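PDB 2WNH: 3-phytase from Klebsiella pneumoniae, which probably hydrolyses phytate (inositol hexakisphosphate), releasing phosphate, as a member of the histidine acid phosphatase family. Local coordinates for residues Ala127-Leu130 and Lys135-Ala138; Arg262-Leu267 and Gln390-Pro395; Leu251-Leu256 and His290-Ala295; Phe131-Asp134 and Ala138-Thr141; Tyr257-Arg262 and Arg298-Phe303. The protein carries 3 engineered substitutions. All coordinates share one frame; numbering follows the deposited sequence.

In the fold
The five contacts form a continuous patch around helix 256-274. Interactions 1 and 4 fold up one connection, residues 127-141, and their centres are about 5 Å apart. That connection meets the helix where Thr-133 OG1 bonds to Arg-262 O, 2.8 Å away. Interactions 2 and 5 use the same helix, share Arg-262 and have centres about 7 Å apart; Arg-391 O accepts from Gln-260 NE2 at 3.0 Å. Interactions 3 and 5 share helix 291-301, and Asp-254 OD2 and Arg-298 NH2 make a 2.8 Å salt bridge between them. Interaction 3 includes His-290 and Asp-291, which match the HD motif of the family's active site.

Interaction 1: residues Ala127-Leu130 and Lys135-Ala138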
# COMPACT_ATOMS: atom_id res chain seq x y z
N ALA B 127 28.17 29.13 6.61
CA ALA B 127 27.62 29.85 7.75
C ALA B 127 26.22 30.42 7.49
O ALA B 127 26.01 31.20 6.55
CB ALA B 127 28.59 30.98 8.19
N ASP B 128 25.28 30.03 8.34
CA ASP B 128 23.90 30.49 8.28
C ASP B 128 23.72 31.39 9.50
O ASP B 128 24.02 30.97 10.59
CB ASP B 128 22.96 29.28 8.34
CG ASP B 128 21.48 29.65 8.29
OD1 ASP B 128 21.05 30.66 8.91
OD2 ASP B 128 20.72 28.89 7.64
N PRO B 129 23.24 32.64 9.31
CA PRO B 129 23.14 33.59 10.43
C PRO B 129 22.14 33.22 11.55
O PRO B 129 22.17 33.82 12.62
CB PRO B 129 22.72 34.89 9.75
CG PRO B 129 21.98 34.45 8.54
CD PRO B 129 22.72 33.23 8.06
N LEU B 130 21.28 32.23 11.32
CA LEU B 130 20.43 31.72 12.39
C LEU B 130 21.17 30.74 13.29
O LEU B 130 20.80 30.57 14.44
CB LEU B 130 19.24 30.98 11.80
CG LEU B 130 18.17 31.79 11.07
CD1 LEU B 130 17.23 30.81 10.37
CD2 LEU B 130 17.40 32.69 12.07
N LYS B 135 29.79 33.48 13.77
CA LYS B 135 30.45 33.91 12.53
C LYS B 135 29.94 35.27 12.01
O LYS B 135 30.33 35.69 10.93
CB LYS B 135 30.30 32.84 11.42
CG LYS B 135 30.80 31.44 11.79
CD LYS B 135 32.28 31.42 12.18
CE LYS B 135 32.66 30.10 12.85
NZ LYS B 135 34.03 30.18 13.45
N PHE B 136 29.07 35.93 12.77
CA PHE B 136 28.47 37.20 12.34
C PHE B 136 28.61 38.26 13.43
O PHE B 136 28.38 37.98 14.61
CB PHE B 136 27.00 36.99 11.96
CG PHE B 136 26.80 36.04 10.80
CD1 PHE B 136 26.69 34.67 11.02
CD2 PHE B 136 26.74 36.53 9.49
CE1 PHE B 136 26.53 33.78 9.96
CE2 PHE B 136 26.56 35.65 8.41
CZ PHE B 136 26.46 34.27 8.65
N ALA B 137 28.99 39.47 13.03
CA ALA B 137 29.29 40.55 13.99
C ALA B 137 28.21 40.80 15.05
O ALA B 137 28.53 40.96 16.23
CB ALA B 137 29.63 41.87 13.25
N ALA B 138 26.94 40.81 14.65
CA ALA B 138 25.86 41.16 15.58
C ALA B 138 25.62 40.12 16.67
O ALA B 138 25.03 40.43 17.71
CB ALA B 138 24.55 41.45 14.83
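Pro-129 lies over the face of the Phe-136 ring, and no hydrogen bond joins the two segments. The proline CB is 3.9 Å from the Phe-136 ring centroid and only 10° off the ring normal, a clear CH-pi contact. Beside it, Pro-129 CA comes to 3.4 Å from Phe-136 CE1, so backbone and proline ring press on the same aromatic. Phe-136 has its CG anti to its own carbonyl carbon (chi1 -62°), which turns the ring back toward residues 127-129. At the ring edge, in its plane, Ala-127 O is 3.7 Å from Phe-136 CZ. The methyl of Ala-127 also meets this end of the ring, with CB 3.9 Å from Phe-136 CE1. Lys-135 adds just the root of its side chain: its CB is 4.1 Å from Ala-127 CB, and the rest of the chain runs out from the contact. Asp-128 turns from the contact and forms a salt bridge with Arg-94 of strand 91-95. Its OD1 also accepts from Leu-130 N at 2.9 Å, which fixes the bend around Pro-129. The result is an Asx turn packed against an aromatic ring, within the irregular connection between helix 99-112 and helix 143-154.

Interaction 2: residues Arg262-Leu267 and Gln390-Pro395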
# COMPACT_ATOMS: atom_id res chain seq x y z
N ARG B 262 24.18 34.68 21.26
CA ARG B 262 24.26 33.70 20.19
C ARG B 262 22.93 33.02 19.81
O ARG B 262 22.87 32.37 18.78
CB ARG B 262 25.34 32.66 20.51
CG ARG B 262 26.79 33.22 20.46
CD ARG B 262 27.80 32.09 20.42
NE ARG B 262 27.75 31.37 19.15
CZ ARG B 262 27.92 30.05 19.01
NH1 ARG B 262 28.15 29.28 20.07
NH2 ARG B 262 27.84 29.51 17.80
N GLY B 263 21.91 33.17 20.65
CA GLY B 263 20.60 32.57 20.41
C GLY B 263 19.44 33.52 20.16
O GLY B 263 18.36 33.07 19.76
N SER B 264 19.61 34.82 20.42
CA SER B 264 18.49 35.76 20.24
C SER B 264 17.96 35.82 18.82
O SER B 264 16.76 35.94 18.61
CB SER B 264 18.85 37.18 20.70
OG SER B 264 18.98 37.22 22.12
N VAL B 265 18.86 35.75 17.84
CA VAL B 265 18.47 35.83 16.42
C VAL B 265 17.53 34.67 16.05
O VAL B 265 16.56 34.85 15.29
CB VAL B 265 19.72 35.91 15.52
CG1 VAL B 265 20.56 34.63 15.61
CG2 VAL B 265 19.37 36.27 14.09
N LEU B 266 17.79 33.50 16.63
CA LEU B 266 17.02 32.29 16.31
C LEU B 266 15.70 32.28 17.05
O LEU B 266 14.65 31.98 16.47
CB LEU B 266 17.85 31.03 16.65
CG LEU B 266 17.21 29.66 16.41
CD1 LEU B 266 16.65 29.50 14.97
CD2 LEU B 266 18.24 28.55 16.72
N LEU B 267 15.71 32.60 18.33
CA LEU B 267 14.42 32.64 19.02
C LEU B 267 13.54 33.70 18.37
O LEU B 267 12.35 33.47 18.15
CB LEU B 267 14.57 32.88 20.52
CG LEU B 267 13.23 33.03 21.29
CD1 LEU B 267 12.32 31.80 21.16
CD2 LEU B 267 13.48 33.29 22.77
N GLN B 390 11.10 37.66 26.55
CA GLN B 390 11.59 38.66 27.53
C GLN B 390 13.10 38.83 27.57
O GLN B 390 13.59 39.91 27.89
CB GLN B 390 11.23 38.24 28.94
CG GLN B 390 9.81 38.27 29.33
CD GLN B 390 9.64 37.66 30.70
OE1 GLN B 390 9.97 38.30 31.71
NE2 GLN B 390 9.16 36.41 30.76
N ARG B 391 13.83 37.73 27.34
CA ARG B 391 15.28 37.70 27.53
C ARG B 391 16.01 37.94 26.22
O ARG B 391 17.23 37.93 26.21
CB ARG B 391 15.74 36.36 28.12
CG ARG B 391 15.33 36.12 29.56
CD ARG B 391 15.64 34.68 30.00
NE ARG B 391 15.83 34.61 31.44
CZ ARG B 391 16.35 33.56 32.10
NH1 ARG B 391 16.71 32.45 31.45
NH2 ARG B 391 16.49 33.62 33.42
N ILE B 392 15.29 38.17 25.13
CA ILE B 392 15.93 38.46 23.84
C ILE B 392 16.75 39.76 23.98
O ILE B 392 16.26 40.73 24.56
CB ILE B 392 14.90 38.59 22.69
CG1 ILE B 392 14.38 37.19 22.31
CG2 ILE B 392 15.49 39.31 21.46
CD1 ILE B 392 13.05 37.18 21.50
N ASP B 393 17.98 39.73 23.49
CA ASP B 393 18.81 40.91 23.39
C ASP B 393 18.59 41.46 21.99
O ASP B 393 19.07 40.88 21.01
CB ASP B 393 20.29 40.56 23.60
CG ASP B 393 21.18 41.79 23.55
OD1 ASP B 393 20.94 42.71 24.34
OD2 ASP B 393 22.10 41.83 22.70
N ARG B 394 17.85 42.57 21.90
CA ARG B 394 17.44 43.09 20.59
C ARG B 394 18.57 43.41 19.61
O ARG B 394 18.49 43.04 18.45
CB ARG B 394 16.46 44.26 20.74
CG ARG B 394 15.13 43.88 21.39
CD ARG B 394 14.24 43.08 20.42
NE ARG B 394 13.19 42.36 21.13
CZ ARG B 394 12.48 41.36 20.61
NH1 ARG B 394 12.73 40.94 19.37
NH2 ARG B 394 11.55 40.76 21.34
N PRO B 395 19.66 44.07 20.08
CA PRO B 395 20.79 44.27 19.16
C PRO B 395 21.37 42.97 18.60
O PRO B 395 22.00 42.99 17.55
CB PRO B 395 21.84 44.97 20.04
CG PRO B 395 21.04 45.63 21.13
CD PRO B 395 19.90 44.69 21.40
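Between one face of the Arg-394 guanidinium and Ser-264 of the helix lies the CG2 methyl of Ile-392, 3.7 Å above the guanidinium plane, over its centre, and 4.1 Å from Ser-264 CB. The guanidinium belongs to the same loop as the isoleucine, and its NH1 is hydrogen-bonded to Asn-268 OD1. The Asp-393 carboxylate is held by Ser-396, through OD2 and OG. The polar link across the contact is one bond. Asp-393 N donates to Ser-264 OG at 3.0 Å, and the N-H points almost straight at the oxygen (167°). Through this bond the loop after helix 381-388 is tied to the side of helix 256-274. Ser-264 OG has a second partner in Gln-260 O, one turn back, so the buried hydroxyl joins its own helix to the loop. The helix is kinked here: N of Val-265 and of Leu-266 has no bond to the preceding turn, and Leu-266 N has a weak bond to Gly-263 O. Further along, Leu-267 and Ile-392 pack at a slant. Leu-267 CD2 is 4.0 Å from Ile-392 CG1 and 4.1 Å from Ile-392 CD1. Leu-271, on the next turn, also touches the isoleucine.

Interaction 3: residues Leu251-Leu256 and His290-Ala295; sequences LSNDVL and HDTNIA
Asp-254 OD1 is hydrogen-bonded to Thr-299 OG1 and lies against Ala-295. The aspartate belongs to a type I beta turn, Ser-252 to Val-255, between two helices, closed by Val-255 N to Ser-252 O at 3.2 Å. This turn packs on the first turns of helix 291-301. The helix starts after His-290, and His-290 with Asp-291 matches the HD motif of the histidine acid phosphatase active site.

Asp-254 OD1 is 3.4 Å from the Ala-295 CB methyl and 3.0 Å from Ala-295 O. Asp-254 OD1 and Ala-295 O are both acceptors and are not bonded to each other. Thr-299 OG1 lies near both, with only a weak bond to Ala-295 O. The other oxygen, OD2, forms a salt bridge with Arg-298 NH2, which would probably help to balance the carboxylate charge. The aspartate reaches this place with CG anti to its carbonyl carbon (chi1 -66°).

Asn-253 fills the middle of the contact. Its CB is 3.8 Å from Ala-295 CB, methylene against methyl. The side chains of Asn-253 and Thr-292 cross at about a right angle, with Asn-253 OD1 3.6 Å from Thr-292 CG2. The HD end is braced from within the helix. His-290 N donates to Asn-293 OD1 at 3.1 Å with a bent N-H angle of 139°. The approach lies in the amide carbonyl plane, on a lone pair. The ND2 of Asn-293 holds Phe-131 O.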
# COMPACT_ATOMS: atom_id res chain seq x y z
N LEU B 251 27.01 25.59 32.31
CA LEU B 251 28.16 26.50 32.39
C LEU B 251 28.71 26.90 31.04
O LEU B 251 29.77 27.51 30.95
CB LEU B 251 29.28 25.88 33.26
CG LEU B 251 28.91 25.53 34.70
CD1 LEU B 251 30.12 24.94 35.45
CD2 LEU B 251 28.33 26.74 35.44
N SER B 252 27.98 26.56 29.97
CA SER B 252 28.36 26.99 28.63
C SER B 252 27.17 27.58 27.87
O SER B 252 26.87 28.77 27.98
CB SER B 252 29.05 25.87 27.84
OG SER B 252 28.24 24.69 27.72
N ASN B 253 26.47 26.74 27.10
CA ASN B 253 25.34 27.21 26.30
C ASN B 253 24.18 27.81 27.08
O ASN B 253 23.43 28.63 26.54
CB ASN B 253 24.81 26.06 25.44
CG ASN B 253 25.90 25.36 24.70
OD1 ASN B 253 26.73 26.00 24.07
ND2 ASN B 253 25.91 24.05 24.76
N ASP B 254 24.00 27.40 28.33
CA ASP B 254 22.87 27.85 29.12
C ASP B 254 23.21 29.05 30.03
O ASP B 254 22.43 29.41 30.89
CB ASP B 254 22.28 26.68 29.92
CG ASP B 254 21.65 25.63 29.01
OD1 ASP B 254 21.05 26.00 27.96
OD2 ASP B 254 21.75 24.43 29.32
N VAL B 255 24.40 29.61 29.83
CA VAL B 255 24.79 30.87 30.49
C VAL B 255 24.03 32.00 29.76
O VAL B 255 24.17 32.15 28.55
CB VAL B 255 26.33 31.10 30.39
CG1 VAL B 255 26.71 32.50 30.88
CG2 VAL B 255 27.08 30.03 31.21
N LEU B 256 23.26 32.77 30.51
CA LEU B 256 22.36 33.78 29.93
C LEU B 256 23.06 34.71 28.94
O LEU B 256 22.58 34.91 27.83
CB LEU B 256 21.68 34.60 31.03
CG LEU B 256 20.60 35.54 30.50
CD1 LEU B 256 19.51 34.77 29.72
CD2 LEU B 256 19.97 36.32 31.63
N HIS B 290 21.66 22.40 15.78
CA HIS B 290 22.55 21.71 16.73
C HIS B 290 22.02 21.85 18.15
O HIS B 290 21.17 22.71 18.43
CB HIS B 290 24.00 22.25 16.57
CG HIS B 290 24.44 22.33 15.14
ND1 HIS B 290 25.15 21.32 14.51
CD2 HIS B 290 24.20 23.27 14.18
CE1 HIS B 290 25.36 21.65 13.25
NE2 HIS B 290 24.79 22.83 13.02
N ASP B 291 22.48 20.98 19.04
CA ASP B 291 22.05 21.03 20.42
C ASP B 291 22.41 22.38 21.04
O ASP B 291 21.66 22.89 21.85
CB ASP B 291 22.61 19.86 21.25
CG ASP B 291 24.12 19.63 21.06
OD1 ASP B 291 24.85 20.44 20.44
OD2 ASP B 291 24.59 18.59 21.56
N THR B 292 23.54 22.94 20.63
CA THR B 292 23.95 24.29 21.05
C THR B 292 22.83 25.33 20.84
O THR B 292 22.49 26.13 21.73
CB THR B 292 25.20 24.70 20.25
OG1 THR B 292 26.25 23.77 20.55
CG2 THR B 292 25.67 26.11 20.64
N ASN B 293 22.25 25.31 19.64
CA ASN B 293 21.18 26.24 19.28
C ASN B 293 19.93 26.02 20.12
O ASN B 293 19.33 26.98 20.63
CB ASN B 293 20.86 26.11 17.79
CG ASN B 293 22.07 26.29 16.91
OD1 ASN B 293 22.61 25.33 16.38
ND2 ASN B 293 22.54 27.53 16.78
N ILE B 294 19.51 24.77 20.27
CA ILE B 294 18.37 24.43 21.11
C ILE B 294 18.56 24.86 22.56
O ILE B 294 17.67 25.45 23.15
CB ILE B 294 17.99 22.94 21.03
CG1 ILE B 294 17.54 22.63 19.60
CG2 ILE B 294 16.87 22.63 22.04
CD1 ILE B 294 17.35 21.13 19.27
N ALA B 295 19.74 24.58 23.11
CA ALA B 295 20.05 25.01 24.49
C ALA B 295 19.96 26.53 24.66
O ALA B 295 19.37 27.01 25.64
CB ALA B 295 21.43 24.50 24.91

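Interaction 4: residues Phe131-Asp134 and Ala138-Thr141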
# COMPACT_ATOMS: atom_id res chain seq x y z
N PHE B 131 22.20 30.09 12.75
CA PHE B 131 22.83 28.94 13.40
C PHE B 131 24.32 29.10 13.77
O PHE B 131 24.70 28.85 14.90
CB PHE B 131 22.64 27.69 12.53
CG PHE B 131 21.21 27.43 12.11
CD1 PHE B 131 20.18 27.36 13.04
CD2 PHE B 131 20.92 27.21 10.76
CE1 PHE B 131 18.86 27.11 12.62
CE2 PHE B 131 19.62 26.93 10.35
CZ PHE B 131 18.59 26.90 11.27
N GLN B 132 25.13 29.52 12.80
CA GLN B 132 26.57 29.77 13.01
C GLN B 132 26.73 31.22 13.45
O GLN B 132 27.37 32.03 12.78
CB GLN B 132 27.35 29.51 11.71
CG GLN B 132 27.55 28.02 11.40
CD GLN B 132 26.27 27.31 10.95
OE1 GLN B 132 25.55 27.81 10.09
NE2 GLN B 132 26.00 26.13 11.53
N THR B 133 26.10 31.53 14.58
CA THR B 133 26.01 32.91 15.07
C THR B 133 27.36 33.47 15.54
O THR B 133 27.55 34.69 15.63
CB THR B 133 24.94 33.04 16.18
OG1 THR B 133 25.21 32.07 17.21
CG2 THR B 133 23.56 32.81 15.60
N ASP B 134 28.31 32.59 15.81
CA ASP B 134 29.65 33.03 16.16
C ASP B 134 30.42 33.54 14.94
O ASP B 134 31.56 34.02 15.05
CB ASP B 134 30.41 31.93 16.92
CG ASP B 134 30.50 30.61 16.14
OD1 ASP B 134 29.79 30.43 15.12
OD2 ASP B 134 31.31 29.75 16.56
N ALA B 138 26.94 40.81 14.65
CA ALA B 138 25.86 41.16 15.58
C ALA B 138 25.62 40.12 16.67
O ALA B 138 25.03 40.43 17.71
CB ALA B 138 24.55 41.45 14.83
N THR B 139 26.09 38.90 16.43
CA THR B 139 25.71 37.78 17.27
C THR B 139 26.92 37.09 17.93
O THR B 139 26.77 36.03 18.57
CB THR B 139 24.81 36.78 16.45
OG1 THR B 139 25.49 36.40 15.25
CG2 THR B 139 23.49 37.44 16.07
N GLN B 140 28.10 37.68 17.80
CA GLN B 140 29.30 37.14 18.44
C GLN B 140 29.40 37.60 19.87
O GLN B 140 29.08 38.75 20.18
CB GLN B 140 30.55 37.60 17.69
CG GLN B 140 30.83 36.81 16.44
CD GLN B 140 31.78 37.52 15.52
OE1 GLN B 140 31.98 38.74 15.63
NE2 GLN B 140 32.36 36.78 14.59
N THR B 141 29.87 36.71 20.75
CA THR B 141 30.15 37.10 22.14
C THR B 141 31.46 37.89 22.22
O THR B 141 32.32 37.77 21.33
CB THR B 141 30.30 35.87 23.04
OG1 THR B 141 31.28 34.99 22.48
CG2 THR B 141 28.96 35.11 23.20
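The two segments come together backbone to backbone, Thr-133 CA lying 5.4 Å from Thr-139 CA and Asp-134 CA 4.7 Å from Gln-140 CA. The first segment contains an inverse gamma turn centred on Gln-132, followed by the start of a short 3-10 stretch at Thr-133. The second has no regular structure. Together they close a compact loop in the connection between helix 99-112 and helix 143-154.

No backbone N-H crosses this gap. Two side chains of the second segment donate to the carbonyls of the first. Thr-139 OG1 gives its proton to Thr-133 O at 2.7 Å. The donor lies in the carbonyl plane, on a lone pair. The Thr-139 hydroxyl sits between its own backbone N and carbonyl carbon (chi1 54°), which points it at the first segment. A weak bond to Phe-136 O also involves this hydroxyl. The two threonines cross at about a right angle, with Thr-133 CB 3.5 Å from Thr-139 OG1. Thr-133 uses its own hydroxyl for Arg-262 O, so it also fastens the loop to helix 256-274.

Gln-140 runs extended beyond CG alongside the next peptide. On the way its CG passes 3.2 Å from Asp-134 O. At the end, Gln-140 NE2 donates to Asp-134 O at 2.9 Å, with an N-H angle of 160°. The acceptor lies in the glutamine amide plane, yet NE2 stands 47° above the Asp-134 carbonyl plane and misses the lone-pair directions.

Interaction 5: residues Tyr257-Arg262 and Arg298-Phe303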
# COMPACT_ATOMS: atom_id res chain seq x y z
N TYR B 257 24.18 35.30 29.34
CA TYR B 257 24.92 36.17 28.43
C TYR B 257 25.15 35.52 27.06
O TYR B 257 24.87 36.13 25.99
CB TYR B 257 26.28 36.63 29.03
CG TYR B 257 27.15 37.34 27.98
CD1 TYR B 257 26.88 38.65 27.59
CD2 TYR B 257 28.20 36.68 27.35
CE1 TYR B 257 27.62 39.27 26.60
CE2 TYR B 257 28.94 37.29 26.36
CZ TYR B 257 28.65 38.61 26.00
OH TYR B 257 29.36 39.26 25.02
N THR B 258 25.68 34.29 27.10
CA THR B 258 26.06 33.58 25.88
C THR B 258 24.80 33.30 25.05
O THR B 258 24.80 33.50 23.83
CB THR B 258 26.76 32.26 26.21
OG1 THR B 258 27.99 32.54 26.92
CG2 THR B 258 27.08 31.45 24.95
N ALA B 259 23.74 32.87 25.73
CA ALA B 259 22.48 32.54 25.04
C ALA B 259 21.88 33.80 24.41
O ALA B 259 21.32 33.74 23.31
CB ALA B 259 21.51 31.91 26.01
N GLN B 260 21.99 34.93 25.09
CA GLN B 260 21.48 36.19 24.54
C GLN B 260 22.24 36.61 23.29
O GLN B 260 21.64 36.97 22.28
CB GLN B 260 21.53 37.29 25.61
CG GLN B 260 20.44 37.15 26.66
CD GLN B 260 20.53 38.22 27.73
OE1 GLN B 260 21.62 38.50 28.24
NE2 GLN B 260 19.39 38.78 28.10
N LYS B 261 23.57 36.54 23.33
CA LYS B 261 24.37 36.92 22.17
C LYS B 261 24.20 35.98 20.98
O LYS B 261 24.09 36.43 19.84
CB LYS B 261 25.87 37.01 22.52
CG LYS B 261 26.22 38.23 23.39
CD LYS B 261 25.84 39.56 22.73
CE LYS B 261 26.42 39.75 21.32
NZ LYS B 261 25.98 41.02 20.68
N ARG B 262 24.18 34.68 21.26
CA ARG B 262 24.26 33.70 20.19
C ARG B 262 22.93 33.02 19.81
O ARG B 262 22.87 32.37 18.78
CB ARG B 262 25.34 32.66 20.51
CG ARG B 262 26.79 33.22 20.46
CD ARG B 262 27.80 32.09 20.42
NE ARG B 262 27.75 31.37 19.15
CZ ARG B 262 27.92 30.05 19.01
NH1 ARG B 262 28.15 29.28 20.07
NH2 ARG B 262 27.84 29.51 17.80
N ARG B 298 16.14 27.57 24.48
CA ARG B 298 15.36 27.23 25.67
C ARG B 298 15.80 28.07 26.87
O ARG B 298 14.99 28.40 27.71
CB ARG B 298 15.37 25.72 25.99
CG ARG B 298 16.74 25.09 26.24
CD ARG B 298 17.13 25.02 27.73
NE ARG B 298 18.48 24.46 27.85
CZ ARG B 298 18.74 23.15 27.81
NH1 ARG B 298 17.75 22.29 27.65
NH2 ARG B 298 20.00 22.69 27.91
N THR B 299 17.09 28.41 26.94
CA THR B 299 17.53 29.33 28.01
C THR B 299 16.84 30.69 27.92
O THR B 299 16.33 31.20 28.93
CB THR B 299 19.08 29.41 28.08
OG1 THR B 299 19.54 28.17 28.62
CG2 THR B 299 19.54 30.55 28.99
N LEU B 300 16.79 31.26 26.72
CA LEU B 300 16.11 32.55 26.51
C LEU B 300 14.62 32.44 26.80
O LEU B 300 14.00 33.38 27.33
CB LEU B 300 16.38 33.09 25.10
CG LEU B 300 17.84 33.44 24.78
CD1 LEU B 300 17.93 33.89 23.35
CD2 LEU B 300 18.35 34.52 25.73
N MET B 301 14.03 31.28 26.49
CA MET B 301 12.62 31.00 26.83
C MET B 301 12.38 30.80 28.31
O MET B 301 11.23 30.80 28.75
CB MET B 301 12.12 29.75 26.07
CG MET B 301 12.08 29.89 24.56
SD MET B 301 11.88 28.27 23.77
CE MET B 301 10.11 28.19 23.62
N ASN B 302 13.46 30.61 29.08
CA ASN B 302 13.36 30.19 30.49
C ASN B 302 12.57 28.89 30.64
O ASN B 302 11.73 28.73 31.54
CB ASN B 302 12.76 31.33 31.35
CG ASN B 302 13.28 31.32 32.78
OD1 ASN B 302 12.75 32.05 33.62
ND2 ASN B 302 14.31 30.55 33.07
N PHE B 303 12.82 27.95 29.73
CA PHE B 303 12.07 26.70 29.66
C PHE B 303 13.03 25.57 29.99
O PHE B 303 14.02 25.35 29.29
CB PHE B 303 11.44 26.55 28.24
CG PHE B 303 10.70 25.23 27.99
CD1 PHE B 303 10.09 24.49 29.01
CD2 PHE B 303 10.57 24.78 26.66
CE1 PHE B 303 9.42 23.28 28.71
CE2 PHE B 303 9.90 23.59 26.35
CZ PHE B 303 9.32 22.84 27.37
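Leu-300 starts with a CB directed at helix 256-274, and its CG lies 3.8 Å from Ala-259 O. There the side chain forks. CD1 goes to the carbonyl, 3.4 Å from Ala-259 O. CD2 goes to the next residue, 3.5 Å from Gln-260 CG and 3.7 Å from Gln-260 N. The leucine thus straddles the backbone between Ala-259 and Gln-260. The contact is plain helix-to-helix packing, the side of helix 256-274 against the last turn of helix 291-301. No hydrogen bond crosses between these segments.

The small side chain of Ala-259 allows the helices to come close, with 6.5 Å between Ala-259 CA and Leu-300 CA. Its methyl also meets Thr-299: Ala-259 CB is 3.8 Å from Thr-299 CG2. That methyl is placed anti to the threonine backbone N, which leaves OG1 for its hydrogen bond with Asp-254 OD1. Gln-260 crosses Leu-300 at a slant, touching it with its aliphatic part. Its amide end serves another purpose, since NE2 donates to Arg-391 O in the loop after helix 381-388. Farther along helix 256-274, Ser-264 and Leu-267 also touch Leu-300.

Just after this contact, helix 291-301 ends in a Schellman motif. Asn-302 takes a positive phi of 57°, and the chain turns away toward Phe-303. Two backbone bonds close the end: Asn-302 N to Thr-299 O at 2.9 Å, and Phe-303 N to Arg-298 O at 3.0 Å.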